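Local coordinates for protein ribonucleotide monophosphatase NagD (Escherichia coli, PDB 2C4N) that probably dephosphorylates ribonucleoside 5'-monophosphates and a broad range of other phosphorylated compounds, using magnesium, as a member of the haloacid dehalogenase-like hydrolase superfamily, at residues D108-V114 against K129-V134; L14-A20 against R55-V61; D65-Y69 against A184-K188. All coordinates share one frame; numbering follows the deposited sequence.

In the fold
Contact 3 sets helix 180-189 on strand 68-70 of the six-stranded parallel sheet, and contact 2 joins the hairpin 15-20 to the end of helix 49-58 beside the active site. Contact 1 lies in the separate four-stranded parallel sheet, its centre about 29 Å from that of contact 3 and about 38 Å from that of contact 2. All three are partly buried; in contact 1 the charged pair lies at the outer side, whereas in contact 2 the arginine is central. Contact 1 adds a proline CH-pi contact with a phenylalanine, contact 2 a Met-aromatic contact; contact 3 lays a lysine past a tyrosine to one carbonyl. Contacts 2 and 3 touch where F56 CE1 comes 3.7 Å from F68 CE2.

Contact 1: residues D108-V114 against K129-V134; sequences DVNPDFV and KAAYFV
The ring of F133 takes P111 on one face and the carbonyl oxygen of D108 at its edge. P111 CG sits 3.6 Å from the ring centroid and 8° off the normal, a CH-pi contact for which proline suits well: its compact ring, with CD bonded to the nitrogen, presents C-H groups to the aromatic face. P111 CD leans toward the same ring, 3.6 Å from F133 CE1, and the two side chains cross at about a right angle. At the rim of the ring F133 CZ lies 3.2 Å from D108 O, so the weakly positive C-H edge meets a partly negative oxygen. Y88 brings a second ring against F133.

The segments belong to a beta-alpha-beta unit: strand 105-116, interrupted by a bulge or short loop, is followed by helix 124-135 and then strand 139-142, and this contact lays the helix on the first strand. V114 faces the helix from the strand. Its CG2 presses 3.4 Å from F133 CB and meets V134 CG2 at 3.8 Å, while CG1 faces the CB of A130, whose small side chain allows the helix to come near. Being branched at CB, V114 can touch three helix residues from one position.

Toward the solvent side, the salt bridge joins K129 NZ to D108 OD2 at 2.9 Å, using the anti lone pair of that oxygen. The lysine chain is extended beyond CG, which carries its ammonium from the helix to the loop; D108 meets it with CG lying between its own backbone N and carbonyl carbon, chi1 62°.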
# COMPACT_ATOMS: atom_id res chain seq x y z
N ASP A 108 -31.39 -4.48 -0.23
CA ASP A 108 -30.32 -5.20 0.44
C ASP A 108 -30.58 -6.69 0.23
O ASP A 108 -30.13 -7.54 1.00
CB ASP A 108 -30.24 -4.84 1.92
CG ASP A 108 -31.49 -5.21 2.69
OD1 ASP A 108 -32.46 -5.68 2.07
OD2 ASP A 108 -31.49 -5.01 3.92
N VAL A 109 -31.34 -6.99 -0.83
CA VAL A 109 -31.67 -8.36 -1.21
C VAL A 109 -31.15 -8.62 -2.62
O VAL A 109 -31.64 -8.03 -3.59
CB VAL A 109 -33.19 -8.61 -1.20
CG1 VAL A 109 -33.49 -10.04 -1.61
CG2 VAL A 109 -33.76 -8.34 0.18
N ASN A 110 -30.16 -9.49 -2.73
CA ASN A 110 -29.56 -9.83 -4.02
C ASN A 110 -29.27 -8.63 -4.92
O ASN A 110 -29.72 -8.57 -6.06
CB ASN A 110 -30.46 -10.82 -4.77
CG ASN A 110 -30.68 -12.11 -4.00
OD1 ASN A 110 -29.72 -12.77 -3.59
ND2 ASN A 110 -31.94 -12.48 -3.81
N PRO A 111 -28.50 -7.66 -4.41
CA PRO A 111 -28.19 -6.49 -5.24
C PRO A 111 -27.12 -6.82 -6.28
O PRO A 111 -26.26 -7.67 -6.03
CB PRO A 111 -27.70 -5.47 -4.21
CG PRO A 111 -27.01 -6.34 -3.18
CD PRO A 111 -27.98 -7.50 -3.04
N ASP A 112 -27.19 -6.17 -7.43
CA ASP A 112 -26.20 -6.38 -8.49
C ASP A 112 -24.98 -5.51 -8.20
O ASP A 112 -23.84 -5.90 -8.47
CB ASP A 112 -26.77 -5.99 -9.85
CG ASP A 112 -28.02 -6.77 -10.21
OD1 ASP A 112 -27.95 -8.02 -10.22
OD2 ASP A 112 -29.06 -6.14 -10.50
N PHE A 113 -25.24 -4.32 -7.66
CA PHE A 113 -24.20 -3.35 -7.34
C PHE A 113 -24.23 -2.90 -5.89
O PHE A 113 -25.27 -2.95 -5.23
CB PHE A 113 -24.36 -2.05 -8.14
CG PHE A 113 -24.41 -2.23 -9.61
CD1 PHE A 113 -25.59 -2.63 -10.24
CD2 PHE A 113 -23.29 -1.96 -10.39
CE1 PHE A 113 -25.65 -2.76 -11.62
CE2 PHE A 113 -23.34 -2.09 -11.77
CZ PHE A 113 -24.53 -2.50 -12.39
N VAL A 114 -23.07 -2.45 -5.41
CA VAL A 114 -22.93 -1.86 -4.09
C VAL A 114 -22.41 -0.49 -4.50
O VAL A 114 -21.35 -0.39 -5.13
CB VAL A 114 -21.87 -2.57 -3.22
CG1 VAL A 114 -21.50 -1.68 -2.03
CG2 VAL A 114 -22.42 -3.89 -2.70
N LYS A 129 -22.97 -4.86 5.59
CA LYS A 129 -23.71 -5.30 4.41
C LYS A 129 -22.96 -5.05 3.12
O LYS A 129 -22.90 -5.92 2.25
CB LYS A 129 -25.08 -4.61 4.35
CG LYS A 129 -26.04 -5.00 5.46
CD LYS A 129 -27.43 -4.46 5.14
CE LYS A 129 -28.37 -4.57 6.32
NZ LYS A 129 -29.71 -3.99 5.98
N ALA A 130 -22.40 -3.86 2.98
CA ALA A 130 -21.65 -3.52 1.77
C ALA A 130 -20.48 -4.49 1.60
O ALA A 130 -20.25 -5.00 0.50
CB ALA A 130 -21.13 -2.08 1.86
N ALA A 131 -19.76 -4.75 2.68
CA ALA A 131 -18.62 -5.66 2.63
C ALA A 131 -19.08 -7.07 2.26
O ALA A 131 -18.44 -7.75 1.46
CB ALA A 131 -17.90 -5.67 3.98
N TYR A 132 -20.19 -7.50 2.85
CA TYR A 132 -20.75 -8.82 2.57
C TYR A 132 -21.10 -8.97 1.09
O TYR A 132 -20.74 -9.96 0.46
CB TYR A 132 -22.00 -9.03 3.42
CG TYR A 132 -22.75 -10.30 3.09
CD1 TYR A 132 -22.33 -11.54 3.56
CD2 TYR A 132 -23.89 -10.26 2.28
CE1 TYR A 132 -23.02 -12.71 3.25
CE2 TYR A 132 -24.59 -11.43 1.96
CZ TYR A 132 -24.14 -12.65 2.45
OH TYR A 132 -24.83 -13.79 2.13
N PHE A 133 -21.80 -7.98 0.53
CA PHE A 133 -22.18 -8.04 -0.87
C PHE A 133 -20.98 -7.99 -1.82
O PHE A 133 -20.92 -8.73 -2.80
CB PHE A 133 -23.15 -6.91 -1.22
CG PHE A 133 -24.49 -7.03 -0.53
CD1 PHE A 133 -25.20 -8.22 -0.57
CD2 PHE A 133 -25.03 -5.94 0.16
CE1 PHE A 133 -26.45 -8.34 0.06
CE2 PHE A 133 -26.28 -6.05 0.79
CZ PHE A 133 -26.98 -7.25 0.74
N VAL A 134 -20.03 -7.10 -1.54
CA VAL A 134 -18.85 -6.98 -2.39
C VAL A 134 -18.05 -8.27 -2.33
O VAL A 134 -17.60 -8.78 -3.36
CB VAL A 134 -17.97 -5.79 -1.96
CG1 VAL A 134 -16.65 -5.79 -2.74
CG2 VAL A 134 -18.71 -4.48 -2.21

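Contact 2: residues L14-A20 against R55-V61; sequences LMHDNVA and RFATAGV
R55 and the beta hairpin of residues 15-20 meet beside the active site of this HAD-type phosphatase, just after the catalytic-loop aspartates D9 and D11 that bind the magnesium ion. By similarity, R55 orients D11 for proton transfer, and its NH2 forms a salt bridge with D11 OD1. Across the contact the same guanidinium grips D17 O side-on with two nitrogens: NH2 at 2.7 Å and NE at 3.1 Å. D17 O lies almost in the guanidinium plane, but both nitrogens reach it from the same face of the carbonyl plane, NE well above it, and the NE bond is the longer and more bent. The pair of bonds should restrict rotation of the group that meets D11. Arginine suits the place because its planar head can serve the hairpin and the aspartate together. With CG anti to the backbone N (chi1 172°) and the chain extended to NE, it reaches the type II' turn, H16 to V19, in which D17 lies.

M15 and R55 lie alongside, running in contrary senses, and M15 bends at chi2 and chi3, which places its sulfur over one face of the F56 ring. This Met-aromatic contact has SD 4.3 Å from the ring centroid, only 9° off the normal. L14 CD1 comes to the edge of the same ring, and F68 meets F56 edge-to-face. The flexible methionine also brings CE to 3.7 Å from A59 CB, where the small alanine lets the helix end close on the hairpin.

G60, with positive phi, ends helix 49-58 in a Schellman motif, and V61 CG2 then packs on A20 CB. One water joins N18 O to R55 O; a second accepts from A20 N and donates to A59 O at 2.7 Å.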
# COMPACT_ATOMS: atom_id res chain seq x y z
N LEU A 14 -14.16 28.35 -8.67
CA LEU A 14 -15.28 29.28 -8.79
C LEU A 14 -15.81 29.65 -7.42
O LEU A 14 -16.30 30.77 -7.21
CB LEU A 14 -16.41 28.63 -9.61
CG LEU A 14 -16.05 28.29 -11.07
CD1 LEU A 14 -17.22 27.58 -11.75
CD2 LEU A 14 -15.72 29.57 -11.81
N MET A 15 -15.71 28.71 -6.50
CA MET A 15 -16.15 28.91 -5.12
C MET A 15 -15.10 28.56 -4.07
O MET A 15 -14.42 27.61 -4.17
CB MET A 15 -17.40 28.11 -4.84
CG MET A 15 -18.52 28.39 -5.74
SD MET A 15 -19.31 29.96 -5.55
CE MET A 15 -20.12 29.57 -4.24
N HIS A 16 -15.05 29.37 -3.02
CA HIS A 16 -14.51 28.96 -1.77
C HIS A 16 -15.59 28.79 -0.75
O HIS A 16 -16.10 29.71 -0.22
CB HIS A 16 -13.44 29.87 -1.24
CG HIS A 16 -12.20 29.90 -2.07
ND1 HIS A 16 -11.71 31.05 -2.61
CD2 HIS A 16 -11.36 28.93 -2.44
CE1 HIS A 16 -10.61 30.79 -3.28
NE2 HIS A 16 -10.39 29.50 -3.19
N ASP A 17 -15.91 27.54 -0.58
CA ASP A 17 -17.05 27.17 0.12
C ASP A 17 -18.28 27.85 -0.41
O ASP A 17 -18.70 27.63 -1.48
CB ASP A 17 -16.86 27.58 1.56
CG ASP A 17 -17.10 26.51 2.47
OD1 ASP A 17 -18.25 26.35 2.92
OD2 ASP A 17 -16.11 25.81 2.74
N ASN A 18 -18.82 28.71 0.39
CA ASN A 18 -19.99 29.42 -0.00
C ASN A 18 -19.80 30.84 -0.52
O ASN A 18 -20.74 31.54 -0.79
CB ASN A 18 -21.11 29.23 1.00
CG ASN A 18 -21.55 27.76 1.14
OD1 ASN A 18 -21.49 26.98 0.21
ND2 ASN A 18 -21.99 27.42 2.30
N VAL A 19 -18.55 31.16 -0.75
CA VAL A 19 -18.13 32.48 -1.24
C VAL A 19 -17.52 32.34 -2.63
O VAL A 19 -16.65 31.50 -2.85
CB VAL A 19 -17.09 33.12 -0.29
CG1 VAL A 19 -16.61 34.44 -0.88
CG2 VAL A 19 -17.70 33.35 1.08
N ALA A 20 -17.97 33.16 -3.56
CA ALA A 20 -17.46 33.10 -4.92
C ALA A 20 -16.05 33.66 -5.03
O ALA A 20 -15.67 34.58 -4.29
CB ALA A 20 -18.38 33.87 -5.86
N ARG A 55 -26.72 27.73 -4.34
CA ARG A 55 -25.47 28.06 -3.64
C ARG A 55 -24.72 29.15 -4.41
O ARG A 55 -24.22 30.10 -3.82
CB ARG A 55 -24.61 26.80 -3.52
CG ARG A 55 -23.20 27.03 -2.99
CD ARG A 55 -22.40 25.74 -3.05
NE ARG A 55 -20.97 25.94 -2.82
CZ ARG A 55 -20.04 25.04 -3.12
NH1 ARG A 55 -20.40 23.89 -3.67
NH2 ARG A 55 -18.76 25.30 -2.90
N PHE A 56 -24.66 29.00 -5.73
CA PHE A 56 -23.98 29.97 -6.58
C PHE A 56 -24.70 31.32 -6.57
O PHE A 56 -24.08 32.37 -6.46
CB PHE A 56 -23.90 29.46 -8.03
CG PHE A 56 -22.64 28.69 -8.34
CD1 PHE A 56 -22.29 27.57 -7.59
CD2 PHE A 56 -21.82 29.08 -9.39
CE1 PHE A 56 -21.12 26.85 -7.89
CE2 PHE A 56 -20.66 28.37 -9.70
CZ PHE A 56 -20.30 27.25 -8.94
N ALA A 57 -26.03 31.27 -6.68
CA ALA A 57 -26.83 32.48 -6.68
C ALA A 57 -26.71 33.22 -5.35
O ALA A 57 -26.66 34.45 -5.31
CB ALA A 57 -28.29 32.14 -6.97
N THR A 58 -26.67 32.47 -4.26
CA THR A 58 -26.54 33.06 -2.93
C THR A 58 -25.21 33.81 -2.86
O THR A 58 -25.08 34.83 -2.19
CB THR A 58 -26.57 31.98 -1.83
OG1 THR A 58 -27.83 31.31 -1.84
CG2 THR A 58 -26.34 32.61 -0.46
N ALA A 59 -24.22 33.29 -3.59
CA ALA A 59 -22.88 33.89 -3.62
C ALA A 59 -22.77 34.98 -4.68
O ALA A 59 -21.70 35.57 -4.86
CB ALA A 59 -21.84 32.80 -3.88
N GLY A 60 -23.86 35.24 -5.38
CA GLY A 60 -23.85 36.28 -6.40
C GLY A 60 -23.52 35.85 -7.81
O GLY A 60 -23.31 36.69 -8.67
N VAL A 61 -23.46 34.54 -8.06
CA VAL A 61 -23.16 34.03 -9.40
C VAL A 61 -24.40 33.32 -9.95
O VAL A 61 -24.86 32.33 -9.39
CB VAL A 61 -21.99 33.02 -9.37
CG1 VAL A 61 -21.65 32.60 -10.80
CG2 VAL A 61 -20.77 33.64 -8.69
O HOH W 1 -23.36 30.29 -1.28
O HOH W 2 -19.73 35.52 -3.07

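Contact 3: residues D65-Y69 against A184-K188; sequences DSVFY and AALNK
Y69 and K188 lie antiparallel, alongside one another, the tyrosine pointing from the strand to the helix and the lysine from the helix back toward the strand. The methylene chain of K188 runs beside the ring, with CD 3.7 Å from Y69 CD1, at a slant to the ring. Lysine fits this place because its long aliphatic part can lie against an aromatic group while the ammonium goes on to a polar partner. That partner is S66 O: K188 NZ donates to it at 2.7 Å, nearly in line with the carbonyl bond (C=O...NZ angle 165°). K188 leaves the helix with CG pointing opposite its N (chi1 173°) and runs straight, until a bend at chi4 turns NZ onto the oxygen.

The oxygen belongs to the 3-10 turn of residues 65-67, which leads into strand 68-70, the outermost strand on its side, within this chain, of the six-stranded parallel sheet of the HAD-like core. Helix 180-189 packs against that strand although 114 residues lie between the segments. Y69 also forms backbone hydrogen bonds with L40 and T42 of the adjacent strand 38-42.

Toward the start of the helix segment, the ring meets two alanines. A184 CB lies near the ring plane at its edge, 3.4 Å from Y69 OH and 3.8 Å from CE2 of the same ring. A185 CB is more distant, 4.3 Å from Y69 CD2. Alanine suits both positions, since a methyl group lets the helix backbone come near the broad ring. The tyrosine hydroxyl itself is satisfied by a hydrogen bond with D77 OD2.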
# COMPACT_ATOMS: atom_id res chain seq x y z
N ASP A 65 -29.37 25.49 -13.75
CA ASP A 65 -29.24 24.22 -13.03
C ASP A 65 -28.53 23.20 -13.92
O ASP A 65 -27.76 22.36 -13.46
CB ASP A 65 -30.62 23.63 -12.72
CG ASP A 65 -31.32 24.33 -11.60
OD1 ASP A 65 -30.95 25.48 -11.28
OD2 ASP A 65 -32.27 23.74 -11.04
N SER A 66 -28.85 23.28 -15.20
CA SER A 66 -28.35 22.36 -16.21
C SER A 66 -26.85 22.28 -16.43
O SER A 66 -26.37 21.28 -16.96
CB SER A 66 -29.00 22.68 -17.55
OG SER A 66 -28.61 23.96 -18.03
N VAL A 67 -26.10 23.31 -16.04
CA VAL A 67 -24.67 23.26 -16.26
C VAL A 67 -23.92 22.41 -15.25
O VAL A 67 -22.81 21.96 -15.54
CB VAL A 67 -24.03 24.68 -16.29
CG1 VAL A 67 -24.64 25.50 -17.39
CG2 VAL A 67 -24.19 25.37 -14.93
N PHE A 68 -24.52 22.15 -14.09
CA PHE A 68 -23.83 21.35 -13.08
C PHE A 68 -23.77 19.86 -13.36
O PHE A 68 -24.70 19.26 -13.88
CB PHE A 68 -24.47 21.57 -11.70
CG PHE A 68 -24.33 22.97 -11.19
CD1 PHE A 68 -25.37 23.90 -11.36
CD2 PHE A 68 -23.14 23.39 -10.62
CE1 PHE A 68 -25.20 25.22 -10.96
CE2 PHE A 68 -22.97 24.71 -10.22
CZ PHE A 68 -24.00 25.63 -10.39
N TYR A 69 -22.63 19.26 -13.00
CA TYR A 69 -22.44 17.83 -13.18
C TYR A 69 -21.64 17.35 -11.97
O TYR A 69 -20.50 17.75 -11.78
CB TYR A 69 -21.68 17.54 -14.48
CG TYR A 69 -21.84 16.12 -14.98
CD1 TYR A 69 -23.11 15.59 -15.18
CD2 TYR A 69 -20.73 15.32 -15.24
CE1 TYR A 69 -23.28 14.28 -15.65
CE2 TYR A 69 -20.89 14.01 -15.71
CZ TYR A 69 -22.16 13.50 -15.91
OH TYR A 69 -22.32 12.20 -16.37
N ALA A 184 -17.79 11.47 -19.63
CA ALA A 184 -19.21 11.66 -19.34
C ALA A 184 -19.59 13.13 -19.49
O ALA A 184 -20.66 13.45 -20.00
CB ALA A 184 -19.51 11.19 -17.92
N ALA A 185 -18.71 14.02 -19.05
CA ALA A 185 -18.95 15.45 -19.15
C ALA A 185 -18.98 15.88 -20.61
O ALA A 185 -19.82 16.69 -21.01
CB ALA A 185 -17.88 16.22 -18.38
N LEU A 186 -18.06 15.33 -21.41
CA LEU A 186 -18.01 15.64 -22.84
C LEU A 186 -19.29 15.18 -23.51
O LEU A 186 -19.86 15.89 -24.34
CB LEU A 186 -16.81 14.95 -23.50
CG LEU A 186 -15.39 15.42 -23.13
CD1 LEU A 186 -14.37 14.50 -23.77
CD2 LEU A 186 -15.18 16.85 -23.59
N ASN A 187 -19.75 13.99 -23.20
CA ASN A 187 -20.96 13.47 -23.77
C ASN A 187 -22.13 14.37 -23.40
O ASN A 187 -23.02 14.53 -24.16
CB ASN A 187 -21.27 11.99 -23.40
CG ASN A 187 -20.13 10.99 -23.77
OD1 ASN A 187 -19.25 11.29 -24.55
ND2 ASN A 187 -20.15 9.82 -23.16
N LYS A 188 -22.11 14.92 -22.21
CA LYS A 188 -23.17 15.83 -21.77
C LYS A 188 -23.21 17.06 -22.66
O LYS A 188 -24.28 17.63 -22.90
CB LYS A 188 -22.94 16.23 -20.30
CG LYS A 188 -23.88 17.31 -19.76
CD LYS A 188 -23.65 17.52 -18.25
CE LYS A 188 -24.32 18.79 -17.71
NZ LYS A 188 -25.80 18.74 -17.71